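Local coordinates for protein tryptophan halogenase superfamily (Brevundimonas sp. BAL3, PDB 6FRL) that acts as a flavin-dependent halogenase that prefers bromination over chlorination, at residues B[60-63]-B[64-67]; B[75-79]-B[80-84]; B[351-354]-B[355-359]. All coordinates share one frame; numbering follows the deposited sequence.

Interaction 1. Residues B[60-63]-B[64-67]; sequences PTIR and RFYG
T61 meets R64 one turn further along helix 61-68. Its methyl CG2 lies 3.9 Å from R64 NH1, approaching the guanidinium at a slant. The T61 carbonyl O accepts the amide of F65, with T61 O to F65 N at 3.0 Å. I62 follows and touches two aromatic residues. Its CG1 branch runs anti to the backbone N (chi1 -161°), which takes CD1 to 4.1 Å from F65 CD2. The other branch, CG2, is 4.5 Å from Y66 CE2. The I62 carbonyl O holds the Y66 amide in an almost straight bond, 3.2 Å from I62 O to Y66 N, with an angle of 172° at the hydrogen. R63 lies under the ring of Y66. R63 CA sits over one ring face, 3.9 Å from the Y66 centroid, in a CH-pi contact. R63 CG comes within 3.4 Å of Y66 OH. Y66 keeps CG between its backbone N and carbonyl carbon (chi1 63°), and this folds the ring back over R63. The ring hydroxyl bonds D73, which also pairs with R63. With an alanine in place of Y66, R63 CA would probably lose its ring cover and D73 its bond from the hydroxyl. R63 also bonds the W163 carbonyl O through NE, makes a cation-pi contact with W163 and salt-bridges D162. I62 and F65 pack against helices 20-33 and 354-367, while P60 rests on F104 and D162.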
loop_
_atom_site.group_PDB
_atom_site.type_symbol
_atom_site.label_atom_id
_atom_site.label_comp_id
_atom_site.label_asym_id
_atom_site.label_seq_id
_atom_site.Cartn_x
_atom_site.Cartn_y
_atom_site.Cartn_z
ATOM N N PRO B 60 -13.141 11.383 6.914
ATOM C CA PRO B 60 -13.742 11.655 5.599
ATOM C C PRO B 60 -14.252 10.445 4.775
ATOM O O PRO B 60 -15.081 10.626 3.845
ATOM C CB PRO B 60 -12.621 12.384 4.859
ATOM C CG PRO B 60 -11.821 13.017 5.952
ATOM C CD PRO B 60 -11.785 11.959 6.997
ATOM N N THR B 61 -13.779 9.244 5.090
ATOM C CA THR B 61 -14.323 8.059 4.467
ATOM C C THR B 61 -15.884 8.060 4.521
ATOM O O THR B 61 -16.516 7.632 3.573
ATOM C CB THR B 61 -13.758 6.758 5.092
ATOM O OG1 THR B 61 -14.009 6.730 6.517
ATOM C CG2 THR B 61 -12.272 6.596 4.823
ATOM N N ILE B 62 -16.501 8.555 5.596
ATOM C CA ILE B 62 -17.984 8.505 5.735
ATOM C C ILE B 62 -18.728 9.242 4.590
ATOM O O ILE B 62 -19.817 8.830 4.195
ATOM C CB ILE B 62 -18.465 9.006 7.133
ATOM C CG1 ILE B 62 -19.870 8.529 7.453
ATOM C CG2 ILE B 62 -18.509 10.526 7.198
ATOM C CD1 ILE B 62 -20.058 7.035 7.499
ATOM N N ARG B 63 -18.124 10.297 4.046
ATOM C CA ARG B 63 -18.722 11.039 2.915
ATOM C C ARG B 63 -18.686 10.194 1.652
ATOM O O ARG B 63 -19.618 10.275 0.857
ATOM C CB ARG B 63 -18.076 12.435 2.692
ATOM C CG ARG B 63 -18.149 13.342 3.950
ATOM C CD ARG B 63 -17.719 14.793 3.741
ATOM N NE ARG B 63 -16.505 14.870 2.940
ATOM C CZ ARG B 63 -16.448 15.104 1.635
ATOM N NH1 ARG B 63 -17.549 15.351 0.916
ATOM N NH2 ARG B 63 -15.264 15.111 1.042
ATOM N N ARG B 64 -17.658 9.367 1.484
ATOM C CA ARG B 64 -17.621 8.400 0.401
ATOM C C ARG B 64 -18.645 7.270 0.618
ATOM O O ARG B 64 -19.218 6.780 -0.337
ATOM C CB ARG B 64 -16.201 7.832 0.203
ATOM C CG ARG B 64 -16.072 6.838 -0.954
ATOM C CD ARG B 64 -14.689 6.166 -1.013
ATOM N NE ARG B 64 -14.466 5.137 0.045
ATOM C CZ ARG B 64 -13.445 5.095 0.925
ATOM N NH1 ARG B 64 -12.467 6.012 0.940
ATOM N NH2 ARG B 64 -13.390 4.102 1.816
ATOM N N PHE B 65 -18.863 6.875 1.873
ATOM C CA PHE B 65 -19.774 5.773 2.192
ATOM C C PHE B 65 -21.178 6.112 1.708
ATOM O O PHE B 65 -21.774 5.372 0.922
ATOM C CB PHE B 65 -19.742 5.443 3.692
ATOM C CG PHE B 65 -20.783 4.457 4.118
ATOM C CD1 PHE B 65 -20.531 3.077 4.052
ATOM C CD2 PHE B 65 -22.016 4.893 4.599
ATOM C CE1 PHE B 65 -21.497 2.168 4.431
ATOM C CE2 PHE B 65 -23.001 3.984 4.955
ATOM C CZ PHE B 65 -22.738 2.626 4.876
ATOM N N TYR B 66 -21.692 7.249 2.150
ATOM C CA TYR B 66 -23.036 7.684 1.727
ATOM C C TYR B 66 -23.045 8.216 0.280
ATOM O O TYR B 66 -24.098 8.172 -0.398
ATOM C CB TYR B 66 -23.689 8.641 2.742
ATOM C CG TYR B 66 -23.049 10.007 3.040
ATOM C CD1 TYR B 66 -23.128 11.048 2.139
ATOM C CD2 TYR B 66 -22.518 10.289 4.295
ATOM C CE1 TYR B 66 -22.619 12.319 2.439
ATOM C CE2 TYR B 66 -22.022 11.537 4.615
ATOM C CZ TYR B 66 -22.065 12.554 3.684
ATOM O OH TYR B 66 -21.552 13.797 3.985
ATOM N N GLY B 67 -21.878 8.679 -0.185
ATOM C CA GLY B 67 -21.628 8.945 -1.607
ATOM C C GLY B 67 -21.965 7.765 -2.506
ATOM O O GLY B 67 -22.703 7.928 -3.480
#

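Interaction 2. Residues B[75-79]-B[80-84]; sequences DVMRA and TQATC
M77 O receives A82 N at 3.1 Å and 168°, the 6→1 bond of a Schellman-type turn where helix 73-79 gives way to strand 83-85. T80 is the first residue to leave helical angles, and Q81 takes a left-handed conformation (phi 57°). The second bond of the classic motif is not formed, as Q81 N stands 3.7 Å from R78 O. T80 N also reaches M77 O, at 3.2 Å, from the opposite face of the carbonyl plane to A82 N. The T80 side chain turns back on the helix. Its hydroxyl stands between the backbone N and the carbonyl carbon (chi1 57°), and OG1 donates to V76 O at 2.6 Å. M77 and A82 supply the apolar pair expected across such a turn, with M77 CG and A82 CB 3.9 Å apart. Further out, the M77 chain bends at its last torsion. The methyl CE then lies 3.6 Å from T83 C and 4.2 Å from C84 SG, so M77 reaches from the helix to the start of the strand. On the exposed side, R78 NH2 meets D75 OD1 at 3.1 Å in a salt bridge, with the oxygen in the guanidinium plane. W163, L165 and L167 pack around M77, T80 and A82, and F172 of helix 169-182 touches V76 and T80. R284 lies at the helix end, with NH1 on M77 O and NH2 on R78 O. The carbonyls of V76, M77 and R78 are thus met by amides, a hydroxyl and R284. The positive charge of R284 probably also suits the negative end of the helix dipole.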
loop_
_atom_site.group_PDB
_atom_site.type_symbol
_atom_site.label_atom_id
_atom_site.label_comp_id
_atom_site.label_asym_id
_atom_site.label_seq_id
_atom_site.Cartn_x
_atom_site.Cartn_y
_atom_site.Cartn_z
ATOM N N ASP B 75 -28.020 16.998 1.972
ATOM C CA ASP B 75 -29.213 16.292 2.448
ATOM C C ASP B 75 -28.888 15.490 3.734
ATOM O O ASP B 75 -29.663 15.558 4.714
ATOM C CB ASP B 75 -29.817 15.380 1.370
ATOM C CG ASP B 75 -30.342 16.159 0.111
ATOM O OD1 ASP B 75 -30.856 17.325 0.217
ATOM O OD2 ASP B 75 -30.238 15.558 -1.003
ATOM N N VAL B 76 -27.745 14.778 3.758
ATOM C CA VAL B 76 -27.389 13.970 4.954
ATOM C C VAL B 76 -27.132 14.883 6.157
ATOM O O VAL B 76 -27.532 14.566 7.293
ATOM C CB VAL B 76 -26.176 13.013 4.733
ATOM C CG1 VAL B 76 -25.775 12.300 6.008
ATOM C CG2 VAL B 76 -26.466 11.972 3.671
ATOM N N MET B 77 -26.470 16.015 5.902
ATOM C CA MET B 77 -26.153 16.970 6.976
ATOM C C MET B 77 -27.401 17.598 7.563
ATOM O O MET B 77 -27.535 17.614 8.791
ATOM C CB MET B 77 -25.142 18.041 6.534
ATOM C CG MET B 77 -23.738 17.478 6.359
ATOM S SD MET B 77 -22.623 18.765 5.893
ATOM C CE MET B 77 -22.360 19.551 7.498
ATOM N N ARG B 78 -28.304 18.087 6.699
ATOM C CA ARG B 78 -29.624 18.583 7.149
ATOM C C ARG B 78 -30.321 17.570 8.040
ATOM O O ARG B 78 -30.847 17.926 9.083
ATOM C CB ARG B 78 -30.556 18.963 5.972
ATOM C CG ARG B 78 -30.579 20.457 5.628
ATOM C CD ARG B 78 -31.606 20.839 4.572
ATOM N NE ARG B 78 -31.214 20.258 3.291
ATOM C CZ ARG B 78 -30.441 20.821 2.370
ATOM N NH1 ARG B 78 -29.986 22.053 2.522
ATOM N NH2 ARG B 78 -30.151 20.151 1.256
ATOM N N ALA B 79 -30.325 16.303 7.631
ATOM C CA ALA B 79 -31.127 15.288 8.316
ATOM C C ALA B 79 -30.491 14.849 9.644
ATOM O O ALA B 79 -31.197 14.322 10.517
ATOM C CB ALA B 79 -31.389 14.089 7.404
ATOM N N THR B 80 -29.183 15.069 9.810
ATOM C CA THR B 80 -28.471 14.572 10.990
ATOM C C THR B 80 -27.980 15.672 11.968
ATOM O O THR B 80 -27.169 15.367 12.882
ATOM C CB THR B 80 -27.298 13.667 10.560
ATOM O OG1 THR B 80 -26.408 14.385 9.680
ATOM C CG2 THR B 80 -27.821 12.414 9.871
ATOM N N GLN B 81 -28.487 16.912 11.809
ATOM C CA GLN B 81 -28.101 18.046 12.652
ATOM C C GLN B 81 -26.576 18.284 12.604
ATOM O O GLN B 81 -25.978 18.816 13.533
ATOM C CB GLN B 81 -28.586 17.876 14.116
ATOM C CG GLN B 81 -30.101 17.985 14.332
ATOM C CD GLN B 81 -30.676 19.362 13.961
ATOM O OE1 GLN B 81 -31.512 19.463 13.074
ATOM N NE2 GLN B 81 -30.197 20.428 14.615
ATOM N N ALA B 82 -25.972 17.933 11.477
ATOM C CA ALA B 82 -24.523 17.857 11.353
ATOM C C ALA B 82 -23.874 19.198 11.159
ATOM O O ALA B 82 -24.515 20.145 10.686
ATOM C CB ALA B 82 -24.144 16.981 10.169
ATOM N N THR B 83 -22.587 19.239 11.491
ATOM C CA THR B 83 -21.698 20.351 11.142
ATOM C C THR B 83 -20.407 19.793 10.511
ATOM O O THR B 83 -20.143 18.586 10.563
ATOM C CB THR B 83 -21.292 21.157 12.392
ATOM O OG1 THR B 83 -20.475 20.337 13.243
ATOM C CG2 THR B 83 -22.513 21.605 13.174
ATOM N N CYS B 84 -19.615 20.688 9.941
ATOM C CA CYS B 84 -18.341 20.331 9.324
ATOM C C CYS B 84 -17.253 19.995 10.346
ATOM O O CYS B 84 -17.209 20.593 11.427
ATOM C CB CYS B 84 -17.839 21.484 8.454
ATOM S SG CYS B 84 -19.031 22.037 7.222
#

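Interaction 3. Residues B[351-354]-B[355-359]; sequences ESTS and IALIE
T353 O accepts L357 N at 2.9 Å where the loop 351-354 runs into helix 354-367. This first helical turn of a tryptophan halogenase family fold takes i+4 amides on the carbonyls of T353 and S354. L357 keeps CG anti to its carbonyl carbon (chi1 -69°), which sets the branch point 3.3 Å from T353 O. The T353 and L357 side chains run side by side in the same direction, with T353 OG1 and L357 CD1 4.1 Å apart. A356 comes to the same carbonyl with its methyl, CB lying 3.4 Å from T353 O. S354 O is held more loosely by two weak bonds, from I358 N and from L357 N. I358 CD1 also approaches that oxygen.

The next shell fixes the loop. E351 is bonded by H102 and H400, one partner to each carboxylate oxygen. S352 OG bonds K85; related tryptophan halogenases use a lysine and a glutamate at the active site, so this loop probably borders it. V393 and F445 press on T353, and E389 and M390 of helix 376-402 lie against L357. A356 is backed by I59 and M444. On another side of the helix, I355 and I358 rest on M25 of helix 20-33. One water spans the loop and the first turn of the helix: it donates to S352 O at 2.5 Å and accepts from A356 N at 2.9 Å.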
loop_
_atom_site.group_PDB
_atom_site.type_symbol
_atom_site.label_atom_id
_atom_site.label_comp_id
_atom_site.label_asym_id
_atom_site.label_seq_id
_atom_site.Cartn_x
_atom_site.Cartn_y
_atom_site.Cartn_z
ATOM N N GLU B 351 -9.577 9.307 18.288
ATOM C CA GLU B 351 -9.362 9.682 16.914
ATOM C C GLU B 351 -10.568 9.303 16.022
ATOM O O GLU B 351 -10.407 9.017 14.827
ATOM C CB GLU B 351 -8.002 9.131 16.437
ATOM C CG GLU B 351 -6.801 9.913 16.990
ATOM C CD GLU B 351 -6.402 11.145 16.179
ATOM O OE1 GLU B 351 -7.046 11.484 15.179
ATOM O OE2 GLU B 351 -5.396 11.796 16.545
ATOM N N SER B 352 -11.772 9.329 16.606
ATOM C CA SER B 352 -13.025 9.273 15.834
ATOM C C SER B 352 -13.102 8.049 14.902
ATOM O O SER B 352 -13.332 8.201 13.708
ATOM C CB SER B 352 -13.156 10.555 14.969
ATOM O OG SER B 352 -13.025 11.757 15.731
ATOM N N THR B 353 -12.887 6.844 15.429
ATOM C CA THR B 353 -12.693 5.678 14.558
ATOM C C THR B 353 -13.797 4.636 14.563
ATOM O O THR B 353 -13.729 3.698 13.798
ATOM C CB THR B 353 -11.364 4.943 14.865
ATOM O OG1 THR B 353 -11.320 4.612 16.254
ATOM C CG2 THR B 353 -10.137 5.803 14.467
ATOM N N SER B 354 -14.813 4.804 15.402
ATOM C CA SER B 354 -15.892 3.811 15.566
ATOM C C SER B 354 -16.669 3.559 14.273
ATOM O O SER B 354 -16.806 2.410 13.809
ATOM C CB SER B 354 -16.874 4.283 16.654
ATOM O OG SER B 354 -16.319 4.028 17.922
ATOM N N ILE B 355 -17.215 4.638 13.724
ATOM C CA ILE B 355 -17.947 4.552 12.508
ATOM C C ILE B 355 -17.000 4.077 11.391
ATOM O O ILE B 355 -17.364 3.201 10.601
ATOM C CB ILE B 355 -18.706 5.856 12.247
ATOM C CG1 ILE B 355 -19.907 5.885 13.215
ATOM C CG2 ILE B 355 -19.136 5.993 10.787
ATOM C CD1 ILE B 355 -20.766 7.148 13.185
ATOM N N ALA B 356 -15.775 4.603 11.371
ATOM C CA ALA B 356 -14.785 4.206 10.383
ATOM C C ALA B 356 -14.527 2.690 10.331
ATOM O O ALA B 356 -14.316 2.127 9.263
ATOM C CB ALA B 356 -13.493 4.958 10.648
ATOM N N LEU B 357 -14.525 2.047 11.492
ATOM C CA LEU B 357 -14.308 0.595 11.597
ATOM C C LEU B 357 -15.495 -0.238 11.089
ATOM O O LEU B 357 -15.310 -1.374 10.578
ATOM C CB LEU B 357 -13.904 0.214 13.014
ATOM C CG LEU B 357 -12.485 0.704 13.452
ATOM C CD1 LEU B 357 -12.391 0.838 14.951
ATOM C CD2 LEU B 357 -11.341 -0.186 12.939
ATOM N N ILE B 358 -16.702 0.325 11.198
ATOM C CA ILE B 358 -17.915 -0.221 10.550
ATOM C C ILE B 358 -17.778 -0.127 9.046
ATOM O O ILE B 358 -17.996 -1.117 8.349
ATOM C CB ILE B 358 -19.195 0.498 11.038
ATOM C CG1 ILE B 358 -19.466 0.108 12.506
ATOM C CG2 ILE B 358 -20.404 0.161 10.168
ATOM C CD1 ILE B 358 -20.256 1.128 13.287
ATOM N N GLU B 359 -17.380 1.039 8.545
ATOM C CA GLU B 359 -17.184 1.233 7.099
ATOM C C GLU B 359 -16.164 0.242 6.480
ATOM O O GLU B 359 -16.386 -0.302 5.415
ATOM C CB GLU B 359 -16.680 2.652 6.790
ATOM C CG GLU B 359 -17.558 3.827 7.160
ATOM C CD GLU B 359 -16.843 5.155 6.915
ATOM O OE1 GLU B 359 -16.573 5.473 5.715
ATOM O OE2 GLU B 359 -16.539 5.857 7.916
HETATM O O HOH W 1 -15.376 7.176 12.583
#

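In the fold
Interaction 1 connects the other two. Its centre lies about 13 Å from that of interaction 2 and about 12 Å from that of interaction 3. Y66 CD1 packs on V76 CG2 at 3.8 Å, joining the consecutive helices 61-68 and 73-79. Toward interaction 3, T61 OG1 and E359 OE2 are 3.0 Å apart in a probable hydrogen bond, and I62 CD1 meets I355 CG2 at 3.6 Å. Interactions 2 and 3 do not touch; their nearest atoms are about 9 Å apart. Interaction 3 is the most central. The side chain of I358 lies about 5 Å from a bound tartrate, probably from the crystallisation liquor, and near, without touching, a Rossmann-type glycine pattern consistent with flavin binding.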